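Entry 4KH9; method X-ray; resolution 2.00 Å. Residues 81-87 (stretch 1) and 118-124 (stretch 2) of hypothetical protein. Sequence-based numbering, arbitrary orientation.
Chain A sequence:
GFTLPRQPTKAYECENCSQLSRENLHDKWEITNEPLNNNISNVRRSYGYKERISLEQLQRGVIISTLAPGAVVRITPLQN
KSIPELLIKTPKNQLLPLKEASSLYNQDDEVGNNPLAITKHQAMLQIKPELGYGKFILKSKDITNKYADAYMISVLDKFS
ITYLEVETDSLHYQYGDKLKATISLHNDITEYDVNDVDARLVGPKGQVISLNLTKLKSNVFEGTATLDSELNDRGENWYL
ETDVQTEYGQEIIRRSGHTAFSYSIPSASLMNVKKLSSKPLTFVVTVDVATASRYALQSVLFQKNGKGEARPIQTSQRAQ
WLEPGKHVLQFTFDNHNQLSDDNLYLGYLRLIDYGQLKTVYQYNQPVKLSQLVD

Stretch 1 81-87: KSIPELL
Stretch 2 118-124: ITKHQAM

A single backbone hydrogen bond joins these two stretches: Ile83 N donates to Lys120 O at 2.6 Å, short and almost perfectly linear (179°). The two stretches are in register here, with Ser82 CA 5.2 Å from His121 CA and Ile83 CA 5.0 Å from Lys120 CA. Stretch 1 is extended throughout, entering a strand at Leu86. Stretch 2 turns at Lys120 (phi/psi -76/-17) and His121 (-93/-37), then extends through Gln122 into a strand at Ala123.

Thr119 braces this turn. Its N donates to Gln122 O (2.8 Å), and with chi1 p its hydroxyl OG1 donates to the same Gln122 O (3.2 Å) while accepting a weak bond from His121 N (3.3 Å). A beta-hydroxyl is short enough to serve the neighbouring backbone in this way.

Ile83 dominates the apolar contact. Its CB points toward stretch 2, and chi1 m (-86°) with chi2 t extends CD1 to 3.5 Å from Gln122 CA and 3.7 Å from His121 O. Ile83 CG2 lies 4.2 Å from Thr119 O. A branched, wholly apolar side chain suits this buried place, because it fills the space against the backbone of His121, Gln122 and Ala123 and has no polar group that would need a partner. Leu86 (m, t) also points toward stretch 2, its CD1 4.3 Å from Ala123 CB; the small methyl of Ala123 makes an apolar contact without needing a rotamer.

Ser82 packs its CA 3.3 Å from Lys120 O, while its OG (chi1 p) is hydrogen-bonded elsewhere in the structure. Lys120 starts sideways, its CB 4.4 Å from Ser82 CB, but m, t, t, t carries the amine away, as suits an exposed charge. His121 and Gln122 direct CB away, contributing backbone to the contact with Ile83.

One water extends the polar link, donating to Pro84 O (3.3 Å) and Thr119 O (3.1 Å). Altogether 251 Å² is buried.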

ATOM      1  N   LYS A  81      27.197  -5.631   1.187  1.00 45.32           N
ATOM      2  CA  LYS A  81      28.265  -6.630   1.172  1.00 44.23           C
ATOM      3  C   LYS A  81      27.977  -7.661   0.071  1.00 47.51           C
ATOM      4  O   LYS A  81      26.896  -7.648  -0.542  1.00 46.09           O
ATOM      5  CB  LYS A  81      28.405  -7.294   2.555  1.00 44.74           C
ATOM      6  CG  LYS A  81      28.870  -6.329   3.656  1.00 47.81           C
ATOM      7  CD  LYS A  81      29.064  -7.015   5.010  1.00 61.38           C
ATOM      8  CE  LYS A  81      30.389  -7.733   5.204  1.00 71.54           C
ATOM      9  NZ  LYS A  81      31.457  -6.812   5.678  1.00 87.98           N
ATOM     10  N   SER A  82      28.930  -8.555  -0.169  1.00 44.41           N
ATOM     11  CA  SER A  82      28.795  -9.545  -1.229  1.00 44.47           C
ATOM     12  C   SER A  82      27.901 -10.755  -0.850  1.00 45.99           C
ATOM     13  O   SER A  82      27.647 -11.045   0.326  1.00 42.84           O
ATOM     14  CB  SER A  82      30.167 -10.043  -1.663  1.00 49.61           C
ATOM     15  OG  SER A  82      30.874 -10.552  -0.545  1.00 66.32           O
ATOM     16  N   ILE A  83      27.371 -11.397  -1.904  1.00 43.54           N
ATOM     17  CA  ILE A  83      26.554 -12.605  -1.898  1.00 43.37           C
ATOM     18  C   ILE A  83      27.539 -13.782  -1.960  1.00 44.86           C
ATOM     19  O   ILE A  83      28.554 -13.674  -2.647  1.00 44.63           O
ATOM     20  CB  ILE A  83      25.547 -12.547  -3.098  1.00 47.91           C
ATOM     21  CG1 ILE A  83      24.279 -11.778  -2.708  1.00 48.27           C
ATOM     22  CG2 ILE A  83      25.166 -13.919  -3.679  1.00 50.61           C
ATOM     23  CD1 ILE A  83      23.253 -11.739  -3.815  1.00 57.13           C
ATOM     24  N   PRO A  84      27.296 -14.905  -1.260  1.00 40.37           N
ATOM     25  CA  PRO A  84      28.231 -16.032  -1.375  1.00 40.07           C
ATOM     26  C   PRO A  84      28.110 -16.703  -2.726  1.00 40.55           C
ATOM     27  O   PRO A  84      27.143 -16.418  -3.449  1.00 38.09           O
ATOM     28  CB  PRO A  84      27.769 -16.991  -0.269  1.00 41.34           C
ATOM     29  CG  PRO A  84      26.653 -16.310   0.461  1.00 45.92           C
ATOM     30  CD  PRO A  84      26.128 -15.250  -0.413  1.00 41.46           C
ATOM     31  N   GLU A  85      29.049 -17.608  -3.066  1.00 37.01           N
ATOM     32  CA  GLU A  85      28.915 -18.465  -4.258  1.00 36.73           C
ATOM     33  C   GLU A  85      27.824 -19.449  -3.910  1.00 37.89           C
ATOM     34  O   GLU A  85      27.864 -20.026  -2.814  1.00 38.10           O
ATOM     35  CB  GLU A  85      30.236 -19.162  -4.620  1.00 39.29           C
ATOM     36  CG  GLU A  85      31.022 -18.487  -5.722  1.00 54.01           C
ATOM     37  CD  GLU A  85      32.341 -19.168  -6.050  1.00 84.31           C
ATOM     38  OE1 GLU A  85      32.391 -20.421  -6.063  1.00 84.85           O
ATOM     39  OE2 GLU A  85      33.319 -18.440  -6.332  1.00 83.27           O
ATOM     40  N   LEU A  86      26.813 -19.577  -4.755  1.00 32.32           N
ATOM     41  CA  LEU A  86      25.662 -20.365  -4.401  1.00 30.93           C
ATOM     42  C   LEU A  86      25.527 -21.656  -5.184  1.00 34.42           C
ATOM     43  O   LEU A  86      25.884 -21.743  -6.355  1.00 30.76           O
ATOM     44  CB  LEU A  86      24.371 -19.513  -4.602  1.00 30.20           C
ATOM     45  CG  LEU A  86      24.231 -18.248  -3.680  1.00 34.46           C
ATOM     46  CD1 LEU A  86      23.135 -17.326  -4.180  1.00 33.83           C
ATOM     47  CD2 LEU A  86      23.979 -18.608  -2.197  1.00 35.68           C
ATOM     48  N   LEU A  87      24.931 -22.646  -4.516  1.00 34.51           N
ATOM     49  CA  LEU A  87      24.595 -23.954  -5.075  1.00 35.71           C
ATOM     50  C   LEU A  87      23.089 -24.146  -5.007  1.00 38.55           C
ATOM     51  O   LEU A  87      22.419 -23.530  -4.165  1.00 36.54           O
ATOM     52  CB  LEU A  87      25.312 -25.097  -4.321  1.00 36.69           C
ATOM     53  CG  LEU A  87      26.842 -25.044  -4.244  1.00 42.26           C
ATOM     54  CD1 LEU A  87      27.367 -26.015  -3.188  1.00 42.30           C
ATOM     55  CD2 LEU A  87      27.476 -25.334  -5.597  1.00 44.60           C
ATOM     56  N   ILE A 118      23.973 -13.390 -12.527  1.00 56.53           N
ATOM     57  CA  ILE A 118      24.476 -13.980 -11.284  1.00 54.79           C
ATOM     58  C   ILE A 118      25.900 -13.469 -11.070  1.00 60.38           C
ATOM     59  O   ILE A 118      26.797 -13.754 -11.876  1.00 61.44           O
ATOM     60  CB  ILE A 118      24.372 -15.535 -11.247  1.00 56.36           C
ATOM     61  CG1 ILE A 118      22.878 -15.979 -11.294  1.00 54.51           C
ATOM     62  CG2 ILE A 118      25.085 -16.095  -9.996  1.00 55.91           C
ATOM     63  CD1 ILE A 118      22.624 -17.406 -11.687  1.00 52.16           C
ATOM     64  N   THR A 119      26.083 -12.669 -10.001  1.00 56.81           N
ATOM     65  CA  THR A 119      27.361 -12.059  -9.596  1.00 57.52           C
ATOM     66  C   THR A 119      27.554 -12.125  -8.060  1.00 63.04           C
ATOM     67  O   THR A 119      26.717 -12.692  -7.349  1.00 62.33           O
ATOM     68  CB  THR A 119      27.432 -10.585 -10.064  1.00 61.42           C
ATOM     69  OG1 THR A 119      26.405  -9.817  -9.421  1.00 55.57           O
ATOM     70  CG2 THR A 119      27.382 -10.430 -11.580  1.00 61.89           C
ATOM     71  N   LYS A 120      28.634 -11.493  -7.557  1.00 60.08           N
ATOM     72  CA  LYS A 120      28.936 -11.393  -6.130  1.00 60.70           C
ATOM     73  C   LYS A 120      28.027 -10.340  -5.471  1.00 65.63           C
ATOM     74  O   LYS A 120      27.895 -10.334  -4.254  1.00 64.42           O
ATOM     75  CB  LYS A 120      30.419 -11.035  -5.902  1.00 64.46           C
ATOM     76  CG  LYS A 120      31.426 -11.931  -6.629  1.00 81.39           C
ATOM     77  CD  LYS A 120      32.851 -11.392  -6.510  1.00 90.96           C
ATOM     78  CE  LYS A 120      33.851 -12.267  -7.224  1.00102.82           C
ATOM     79  NZ  LYS A 120      35.233 -11.722  -7.137  1.00111.46           N
ATOM     80  N   HIS A 121      27.393  -9.459  -6.274  1.00 64.03           N
ATOM     81  CA  HIS A 121      26.529  -8.377  -5.784  1.00 64.25           C
ATOM     82  C   HIS A 121      25.057  -8.781  -5.718  1.00 66.61           C
ATOM     83  O   HIS A 121      24.345  -8.334  -4.818  1.00 67.46           O
ATOM     84  CB  HIS A 121      26.662  -7.136  -6.687  1.00 66.14           C
ATOM     85  CG  HIS A 121      28.075  -6.833  -7.088  1.00 71.36           C
ATOM     86  ND1 HIS A 121      28.961  -6.225  -6.211  1.00 73.97           N
ATOM     87  CD2 HIS A 121      28.722  -7.105  -8.249  1.00 74.18           C
ATOM     88  CE1 HIS A 121      30.107  -6.131  -6.870  1.00 74.59           C
ATOM     89  NE2 HIS A 121      30.012  -6.646  -8.100  1.00 74.98           N
ATOM     90  N   GLN A 122      24.587  -9.575  -6.699  1.00 60.02           N
ATOM     91  CA  GLN A 122      23.195 -10.035  -6.841  1.00 56.66           C
ATOM     92  C   GLN A 122      23.141 -11.365  -7.618  1.00 53.98           C
ATOM     93  O   GLN A 122      24.093 -11.691  -8.335  1.00 54.60           O
ATOM     94  CB  GLN A 122      22.370  -8.956  -7.569  1.00 57.91           C
ATOM     95  CG  GLN A 122      20.859  -9.121  -7.462  1.00 82.27           C
ATOM     96  CD  GLN A 122      20.120  -8.074  -8.259  1.00110.68           C
ATOM     97  OE1 GLN A 122      20.303  -6.863  -8.078  1.00108.41           O
ATOM     98  NE2 GLN A 122      19.231  -8.520  -9.132  1.00104.52           N
ATOM     99  N   ALA A 123      22.039 -12.133  -7.458  1.00 44.61           N
ATOM    100  CA  ALA A 123      21.789 -13.368  -8.193  1.00 41.87           C
ATOM    101  C   ALA A 123      20.320 -13.457  -8.578  1.00 42.04           C
ATOM    102  O   ALA A 123      19.447 -13.421  -7.715  1.00 39.11           O
ATOM    103  CB  ALA A 123      22.207 -14.585  -7.388  1.00 42.27           C
HETATM  104  N   MSE A 124      20.052 -13.515  -9.889  1.00 39.42           N
HETATM  105  CA  MSE A 124      18.698 -13.652 -10.433  1.00 39.61           C
HETATM  106  C   MSE A 124      18.712 -14.690 -11.551  1.00 39.22           C
HETATM  107  O   MSE A 124      19.624 -14.693 -12.370  1.00 37.65           O
HETATM  108  CB  MSE A 124      18.131 -12.314 -10.931  1.00 43.39           C
HETATM  109  CG  MSE A 124      16.653 -12.416 -11.378  1.00 54.18           C
HETATM  110 SE   MSE A 124      15.881 -10.679 -11.784  0.75 67.22          SE
HETATM  111  CE  MSE A 124      13.975 -11.090 -11.985  1.00 63.07           C
TER
HETATM  112  O   HOH W   1      26.279 -15.688  -6.520  1.00 49.54           O